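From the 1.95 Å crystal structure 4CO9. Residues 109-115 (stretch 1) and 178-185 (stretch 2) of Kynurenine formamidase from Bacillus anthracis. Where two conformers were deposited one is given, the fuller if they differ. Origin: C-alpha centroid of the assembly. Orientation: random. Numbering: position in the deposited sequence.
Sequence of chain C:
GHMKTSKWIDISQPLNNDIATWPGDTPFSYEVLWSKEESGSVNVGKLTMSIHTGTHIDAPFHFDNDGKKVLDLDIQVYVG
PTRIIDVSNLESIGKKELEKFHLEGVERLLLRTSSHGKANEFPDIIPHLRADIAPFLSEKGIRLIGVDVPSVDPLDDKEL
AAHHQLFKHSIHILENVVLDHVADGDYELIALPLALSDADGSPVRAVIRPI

Stretch 1 (109-115) LLLRTSS
Stretch 2, residues 178-185: VLDHVADG

A buried arginine can hold a loop in place by answering its backbone carbonyls, and R112 of this kynurenine formamidase is a clear example. Residues 109-112 run as extended strand (R112 phi/psi -88/104), whereas 178-185 forms an irregular loop whose type I turn, L179 to V182, is closed by V182 N to L179 O at 3.2 Å. In register, the CA of R112 is nearest the CA of L179 (6.1 Å), and the CA of S114 nearest the CA of D180 (6.7 Å).

Polar contacts dominate. R112 points toward the loop with chi1 to chi3 t, t, m and chi4 91°, so its guanidinium meets its partners edge-on. R112 NE donates to L179 O (3.0 Å, 166°), a carbonyl thus shared with the turn; R112 NH2 donates to V182 O (2.6 Å). The charge is met by D184 (chi1 m): D184 OD1 accepts from R112 NH1 at 2.6 Å, in a salt bridge, and from R112 NH2 at 3.0 Å. Beyond the strand, S114 has phi/psi 50/31 and chi1 m, and its OG donates to D180 OD1 at 2.9 Å.

Apolar packing lies alongside. L110 and L179, both m,t, point toward the opposing stretch, bringing L110 CB to 4.1 Å from L179 CD1. The aliphatic part of R112 extends this packing, its CG 4.0 Å from L179 CB. L111 points away, in keeping with the alternation of the strand, and T113, beyond the strand, also points away.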

# COMPACT_ATOMS: atom_id res chain seq x y z
N LEU C 109 -17.66 4.13 4.46
CA LEU C 109 -18.68 4.11 3.43
C LEU C 109 -18.09 4.35 2.07
O LEU C 109 -17.38 5.34 1.87
CB LEU C 109 -19.73 5.19 3.75
CG LEU C 109 -20.92 5.31 2.80
CD1 LEU C 109 -21.79 4.06 2.90
CD2 LEU C 109 -21.75 6.54 3.14
N LEU C 110 -18.33 3.42 1.14
CA LEU C 110 -17.91 3.58 -0.26
C LEU C 110 -19.11 3.87 -1.12
O LEU C 110 -20.13 3.18 -1.03
CB LEU C 110 -17.19 2.33 -0.77
CG LEU C 110 -16.05 1.79 0.08
CD1 LEU C 110 -15.39 0.58 -0.56
CD2 LEU C 110 -15.01 2.86 0.38
N LEU C 111 -18.98 4.88 -1.97
CA LEU C 111 -20.04 5.35 -2.85
C LEU C 111 -19.75 4.96 -4.29
O LEU C 111 -18.76 5.40 -4.87
CB LEU C 111 -20.17 6.87 -2.74
CG LEU C 111 -20.31 7.48 -1.36
CD1 LEU C 111 -20.48 9.00 -1.46
CD2 LEU C 111 -21.49 6.89 -0.63
N ARG C 112 -20.62 4.12 -4.86
CA ARG C 112 -20.57 3.79 -6.27
C ARG C 112 -21.40 4.80 -7.07
O ARG C 112 -22.63 4.76 -7.02
CB ARG C 112 -21.10 2.37 -6.55
CG ARG C 112 -20.78 1.88 -7.96
CD ARG C 112 -21.53 0.62 -8.41
NE ARG C 112 -21.31 -0.53 -7.53
CZ ARG C 112 -22.08 -0.81 -6.49
NH1 ARG C 112 -23.16 -0.07 -6.20
NH2 ARG C 112 -21.79 -1.85 -5.73
N THR C 113 -20.73 5.72 -7.75
CA THR C 113 -21.40 6.65 -8.65
C THR C 113 -21.56 6.03 -10.03
O THR C 113 -22.47 6.39 -10.76
CB THR C 113 -20.65 7.99 -8.82
OG1 THR C 113 -19.47 7.78 -9.59
CG2 THR C 113 -20.31 8.61 -7.47
N SER C 114 -20.67 5.10 -10.38
CA SER C 114 -20.60 4.51 -11.71
C SER C 114 -20.58 5.58 -12.79
O SER C 114 -21.10 5.37 -13.89
CB SER C 114 -21.76 3.54 -11.95
OG SER C 114 -21.76 2.49 -10.98
N SER C 115 -20.00 6.74 -12.48
CA SER C 115 -20.06 7.89 -13.38
C SER C 115 -18.96 7.86 -14.43
O SER C 115 -19.14 8.36 -15.54
CB SER C 115 -20.03 9.19 -12.62
OG SER C 115 -20.00 10.29 -13.51
N VAL C 178 -12.59 1.14 -7.50
CA VAL C 178 -13.25 0.49 -8.63
C VAL C 178 -14.33 -0.43 -8.08
O VAL C 178 -14.02 -1.41 -7.41
CB VAL C 178 -12.25 -0.36 -9.42
CG1 VAL C 178 -12.92 -0.99 -10.64
CG2 VAL C 178 -11.05 0.48 -9.82
N LEU C 179 -15.59 -0.08 -8.34
CA LEU C 179 -16.70 -0.76 -7.68
C LEU C 179 -17.74 -1.38 -8.61
O LEU C 179 -18.71 -1.94 -8.14
CB LEU C 179 -17.40 0.23 -6.74
CG LEU C 179 -16.59 0.86 -5.61
CD1 LEU C 179 -17.45 1.85 -4.84
CD2 LEU C 179 -16.00 -0.19 -4.68
N ASP C 180 -17.55 -1.31 -9.92
CA ASP C 180 -18.59 -1.83 -10.82
C ASP C 180 -18.71 -3.37 -10.80
O ASP C 180 -19.76 -3.91 -11.10
CB ASP C 180 -18.46 -1.27 -12.24
CG ASP C 180 -19.20 0.06 -12.41
OD1 ASP C 180 -19.47 0.78 -11.41
OD2 ASP C 180 -19.53 0.39 -13.57
N HIS C 181 -17.66 -4.05 -10.33
CA HIS C 181 -17.64 -5.50 -10.24
C HIS C 181 -18.03 -6.03 -8.86
O HIS C 181 -17.94 -7.22 -8.62
CB HIS C 181 -16.28 -6.06 -10.66
CG HIS C 181 -15.15 -5.63 -9.78
ND1 HIS C 181 -14.63 -4.35 -9.79
CD2 HIS C 181 -14.43 -6.32 -8.86
CE1 HIS C 181 -13.66 -4.26 -8.91
NE2 HIS C 181 -13.51 -5.44 -8.33
N VAL C 182 -18.45 -5.17 -7.94
CA VAL C 182 -18.83 -5.60 -6.61
C VAL C 182 -20.25 -5.16 -6.26
O VAL C 182 -20.71 -4.08 -6.64
CB VAL C 182 -17.83 -5.13 -5.52
CG1 VAL C 182 -16.41 -5.50 -5.92
CG2 VAL C 182 -17.95 -3.64 -5.27
N ALA C 183 -20.92 -6.01 -5.50
CA ALA C 183 -22.29 -5.76 -5.11
C ALA C 183 -22.34 -4.84 -3.91
O ALA C 183 -21.37 -4.75 -3.12
CB ALA C 183 -22.98 -7.08 -4.79
N ASP C 184 -23.48 -4.17 -3.74
CA ASP C 184 -23.73 -3.40 -2.53
C ASP C 184 -23.69 -4.30 -1.32
O ASP C 184 -23.97 -5.49 -1.41
CB ASP C 184 -25.11 -2.74 -2.58
CG ASP C 184 -25.22 -1.67 -3.64
OD1 ASP C 184 -24.20 -1.14 -4.10
OD2 ASP C 184 -26.37 -1.30 -3.96
N GLY C 185 -23.37 -3.72 -0.17
CA GLY C 185 -23.44 -4.47 1.07
C GLY C 185 -22.25 -4.25 1.97
O GLY C 185 -21.55 -3.24 1.87